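Local atomic coordinates of rhomboid protease GlpG (PDB entry 2NR9), a protein that cleaves transmembrane substrates within the membrane as a rhomboid-type serine protease with a catalytic serine-histidine dyad. Residues M38-Y43 / I54-V59. The protein carries 2 engineered substitutions. Sequence-based numbering, arbitrary orientation. Where two conformers were deposited one is given.
Sequences MHYPAY and ISHTLV. With PA6 ((R)-2-(formyloxy)-3-(phosphonooxy)propyl pentanoate), chain B.
Met38, closing helix 31-38, lies across Ser55, Leu58 and Val59 with a chain bent at chi2 and chi3. Met38 CE reaches Leu58 CB at 3.7 Å, the two side chains crossing at about a right angle, while Met38 CB rests on Val59 CG2, also at 3.7 Å. Between them Met38 SD passes Ser55 CB at 3.9 Å and lies 3.3 Å from PA6 O31; Ser55 CB in turn touches the acyl carbon C33, which places both residues on the wall of the lipid site. Ser55 OG, set between its own backbone N and carbonyl carbon (chi1 61°), lies 2.8 Å from Met38 O and also hydrogen-bonds Trp51 O. Two residues on from Met38, Tyr40 runs side by side with His56, pointing the same way. The Tyr40 edge, through CD1, approaches His56 CD2 at 4.0 Å in an offset edge-to-face pair, ring planes at 65°; Phe112 meets His56 edge-to-face as well. The contact thus joins the loop after helix 31-38 to the end of helix 52-55 and the 3-10 turn that follows it. Its chemistry implies a largely apolar, sulphur-bearing wall for the PA6 acyl ester, and an aromatic setting for His56, whose side chain is about 9 Å from that of the nucleophile Ser116.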
ATOM      1  N   MET A  38      17.201   2.040  -4.083  1.00 56.79           N
ATOM      2  CA  MET A  38      15.769   1.764  -3.916  1.00 56.72           C
ATOM      3  C   MET A  38      14.797   2.691  -4.645  1.00 54.51           C
ATOM      4  O   MET A  38      13.640   2.335  -4.842  1.00 52.63           O
ATOM      5  CB  MET A  38      15.436   1.738  -2.425  1.00 57.95           C
ATOM      6  CG  MET A  38      16.364   0.853  -1.623  1.00 60.24           C
ATOM      7  SD  MET A  38      15.816  -0.852  -1.518  1.00 62.73           S
ATOM      8  CE  MET A  38      14.766  -0.735  -0.062  1.00 61.57           C
ATOM      9  N   HIS A  39      15.252   3.874  -5.040  1.00 53.37           N
ATOM     10  CA  HIS A  39      14.348   4.834  -5.667  1.00 52.76           C
ATOM     11  C   HIS A  39      13.825   4.397  -7.026  1.00 52.45           C
ATOM     12  O   HIS A  39      14.455   3.595  -7.723  1.00 52.94           O
ATOM     13  CB  HIS A  39      14.972   6.231  -5.752  1.00 51.91           C
ATOM     14  CG  HIS A  39      16.120   6.329  -6.705  1.00 52.44           C
ATOM     15  ND1 HIS A  39      15.954   6.290  -8.073  1.00 52.57           N
ATOM     16  CD2 HIS A  39      17.436   6.563  -6.492  1.00 52.44           C
ATOM     17  CE1 HIS A  39      17.129   6.430  -8.660  1.00 52.51           C
ATOM     18  NE2 HIS A  39      18.043   6.609  -7.723  1.00 52.41           N
ATOM     19  N   TYR A  40      12.659   4.923  -7.389  1.00 51.99           N
ATOM     20  CA  TYR A  40      12.047   4.635  -8.680  1.00 52.14           C
ATOM     21  C   TYR A  40      13.041   5.043  -9.767  1.00 53.90           C
ATOM     22  O   TYR A  40      13.832   5.967  -9.567  1.00 53.30           O
ATOM     23  CB  TYR A  40      10.742   5.431  -8.826  1.00 50.85           C
ATOM     24  CG  TYR A  40       9.877   5.012  -9.998  1.00 49.78           C
ATOM     25  CD1 TYR A  40       8.897   4.035  -9.851  1.00 48.38           C
ATOM     26  CD2 TYR A  40      10.018   5.617 -11.238  1.00 49.31           C
ATOM     27  CE1 TYR A  40       8.104   3.650 -10.918  1.00 49.61           C
ATOM     28  CE2 TYR A  40       9.229   5.237 -12.318  1.00 49.83           C
ATOM     29  CZ  TYR A  40       8.272   4.257 -12.149  1.00 49.71           C
ATOM     30  OH  TYR A  40       7.499   3.871 -13.220  1.00 50.00           O
ATOM     31  N   PRO A  41      13.032   4.335 -10.910  1.00 55.07           N
ATOM     32  CA  PRO A  41      13.956   4.677 -11.976  1.00 56.65           C
ATOM     33  C   PRO A  41      13.890   6.163 -12.320  1.00 58.64           C
ATOM     34  O   PRO A  41      12.807   6.705 -12.535  1.00 57.87           O
ATOM     35  CB  PRO A  41      13.460   3.832 -13.152  1.00 55.99           C
ATOM     36  CG  PRO A  41      12.820   2.662 -12.517  1.00 55.64           C
ATOM     37  CD  PRO A  41      12.167   3.201 -11.273  1.00 55.56           C
ATOM     38  N   ALA A  42      15.047   6.815 -12.313  1.00 61.58           N
ATOM     39  CA  ALA A  42      15.148   8.235 -12.626  1.00 65.06           C
ATOM     40  C   ALA A  42      16.221   8.408 -13.678  1.00 67.72           C
ATOM     41  O   ALA A  42      16.862   9.457 -13.764  1.00 68.80           O
ATOM     42  CB  ALA A  42      15.516   9.017 -11.379  1.00 64.68           C
ATOM     43  N   TYR A  43      16.373   7.394 -14.519  1.00 70.43           N
ATOM     44  CA  TYR A  43      17.466   7.359 -15.460  1.00 72.99           C
ATOM     45  C   TYR A  43      17.141   6.277 -16.485  1.00 73.62           C
ATOM     46  O   TYR A  43      16.765   5.166 -16.112  1.00 73.71           O
ATOM     47  CB  TYR A  43      18.724   6.952 -14.689  1.00 74.68           C
ATOM     48  CG  TYR A  43      19.976   7.711 -15.028  1.00 75.76           C
ATOM     49  CD1 TYR A  43      21.009   7.107 -15.729  1.00 76.60           C
ATOM     50  CD2 TYR A  43      20.176   8.999 -14.548  1.00 76.53           C
ATOM     51  CE1 TYR A  43      22.188   7.788 -15.997  1.00 77.09           C
ATOM     52  CE2 TYR A  43      21.345   9.692 -14.815  1.00 76.96           C
ATOM     53  CZ  TYR A  43      22.349   9.081 -15.537  1.00 77.15           C
ATOM     54  OH  TYR A  43      23.513   9.764 -15.807  1.00 77.61           O
ATOM     55  N   ILE A  54       9.268  -1.214  -7.573  1.00 52.89           N
ATOM     56  CA  ILE A  54       8.589  -1.645  -6.357  1.00 53.74           C
ATOM     57  C   ILE A  54       9.326  -1.226  -5.077  1.00 54.14           C
ATOM     58  O   ILE A  54       8.695  -0.840  -4.093  1.00 54.34           O
ATOM     59  CB  ILE A  54       8.442  -3.195  -6.326  1.00 54.92           C
ATOM     60  CG1 ILE A  54       7.927  -3.722  -7.669  0.50 54.81           C
ATOM     61  CG2 ILE A  54       7.542  -3.634  -5.182  1.00 55.27           C
ATOM     62  CD1 ILE A  54       6.573  -3.190  -8.059  0.50 54.23           C
ATOM     63  N   SER A  55      10.659  -1.279  -5.110  1.00 54.13           N
ATOM     64  CA  SER A  55      11.482  -1.047  -3.915  1.00 54.40           C
ATOM     65  C   SER A  55      11.289   0.289  -3.206  1.00 53.44           C
ATOM     66  O   SER A  55      11.524   0.391  -2.006  1.00 53.61           O
ATOM     67  CB  SER A  55      12.970  -1.294  -4.205  1.00 55.52           C
ATOM     68  OG  SER A  55      13.466  -0.417  -5.212  1.00 57.37           O
ATOM     69  N   HIS A  56      10.892   1.314  -3.948  1.00 51.91           N
ATOM     70  CA  HIS A  56      10.696   2.640  -3.367  1.00 48.63           C
ATOM     71  C   HIS A  56       9.731   2.621  -2.177  1.00 49.11           C
ATOM     72  O   HIS A  56       9.745   3.531  -1.342  1.00 48.69           O
ATOM     73  CB  HIS A  56      10.195   3.619  -4.434  1.00 47.09           C
ATOM     74  CG  HIS A  56       8.945   3.168  -5.130  1.00 45.82           C
ATOM     75  ND1 HIS A  56       7.683   3.482  -4.674  1.00 42.02           N
ATOM     76  CD2 HIS A  56       8.765   2.404  -6.235  1.00 45.07           C
ATOM     77  CE1 HIS A  56       6.780   2.967  -5.489  1.00 43.88           C
ATOM     78  NE2 HIS A  56       7.410   2.292  -6.435  1.00 45.46           N
ATOM     79  N   THR A  57       8.928   1.560  -2.082  1.00 48.78           N
ATOM     80  CA  THR A  57       7.911   1.440  -1.035  1.00 50.48           C
ATOM     81  C   THR A  57       8.470   0.970   0.303  1.00 50.76           C
ATOM     82  O   THR A  57       7.772   0.985   1.311  1.00 51.65           O
ATOM     83  CB  THR A  57       6.805   0.447  -1.442  1.00 50.76           C
ATOM     84  OG1 THR A  57       7.355  -0.875  -1.523  1.00 49.66           O
ATOM     85  CG2 THR A  57       6.194   0.837  -2.774  1.00 50.39           C
ATOM     86  N   LEU A  58       9.716   0.521   0.296  1.00 51.16           N
ATOM     87  CA  LEU A  58      10.356  -0.016   1.493  1.00 51.47           C
ATOM     88  C   LEU A  58      11.173   1.020   2.273  1.00 51.91           C
ATOM     89  O   LEU A  58      11.764   0.698   3.307  1.00 51.50           O
ATOM     90  CB  LEU A  58      11.253  -1.191   1.105  1.00 51.36           C
ATOM     91  CG  LEU A  58      10.678  -2.616   1.027  1.00 52.92           C
ATOM     92  CD1 LEU A  58       9.168  -2.673   0.878  1.00 52.30           C
ATOM     93  CD2 LEU A  58      11.395  -3.451  -0.034  1.00 51.40           C
ATOM     94  N   VAL A  59      11.262   2.236   1.744  1.00 50.30           N
ATOM     95  CA  VAL A  59      12.023   3.297   2.388  1.00 50.26           C
ATOM     96  C   VAL A  59      11.089   4.352   2.989  1.00 51.08           C
ATOM     97  O   VAL A  59      10.112   4.759   2.362  1.00 50.07           O
ATOM     98  CB  VAL A  59      12.995   3.985   1.395  1.00 50.58           C
ATOM     99  CG1 VAL A  59      13.816   5.058   2.108  1.00 50.99           C
ATOM    100  CG2 VAL A  59      13.912   2.959   0.742  1.00 50.25           C
TER
HETATM  101  O32 PA6 B 201      16.361  -4.646  -3.837  1.00 96.65           O
HETATM  102  C31 PA6 B 201      15.438  -4.776  -3.049  1.00 96.59           C
HETATM  103  C32 PA6 B 201      14.232  -5.609  -3.415  1.00 95.99           C
HETATM  104  C33 PA6 B 201      12.995  -4.722  -3.496  1.00 95.28           C
HETATM  105  C34 PA6 B 201      11.842  -5.450  -4.175  1.00 94.77           C
HETATM  106  C35 PA6 B 201      11.084  -6.307  -3.185  1.00 94.64           C
HETATM  107  O31 PA6 B 201      15.518  -4.115  -1.751  1.00 97.27           O
HETATM  108  C3  PA6 B 201      15.463  -4.871  -0.540  1.00 97.86           C
HETATM  109  C2  PA6 B 201      16.829  -5.483  -0.238  1.00 98.24           C
HETATM  110  O21 PA6 B 201      17.536  -4.661   0.690  1.00 98.40           O
HETATM  111  C21 PA6 B 201      17.524  -4.993   2.107  1.00 98.53           C
HETATM  112  O22 PA6 B 201      18.479  -5.564   2.610  1.00 98.62           O
HETATM  113  C1  PA6 B 201      16.639  -6.866   0.367  1.00 98.56           C
HETATM  114  O11 PA6 B 201      15.256  -7.207   0.349  1.00 99.00           O
HETATM  115  P   PA6 B 201      14.757  -8.491  -0.479  1.00 99.24           P
HETATM  116  O13 PA6 B 201      13.269  -8.539  -0.225  1.00 99.24           O
HETATM  117  O14 PA6 B 201      15.142  -8.169  -1.904  1.00 99.55           O
HETATM  118  O12 PA6 B 201      15.530  -9.637   0.129  1.00 99.50           O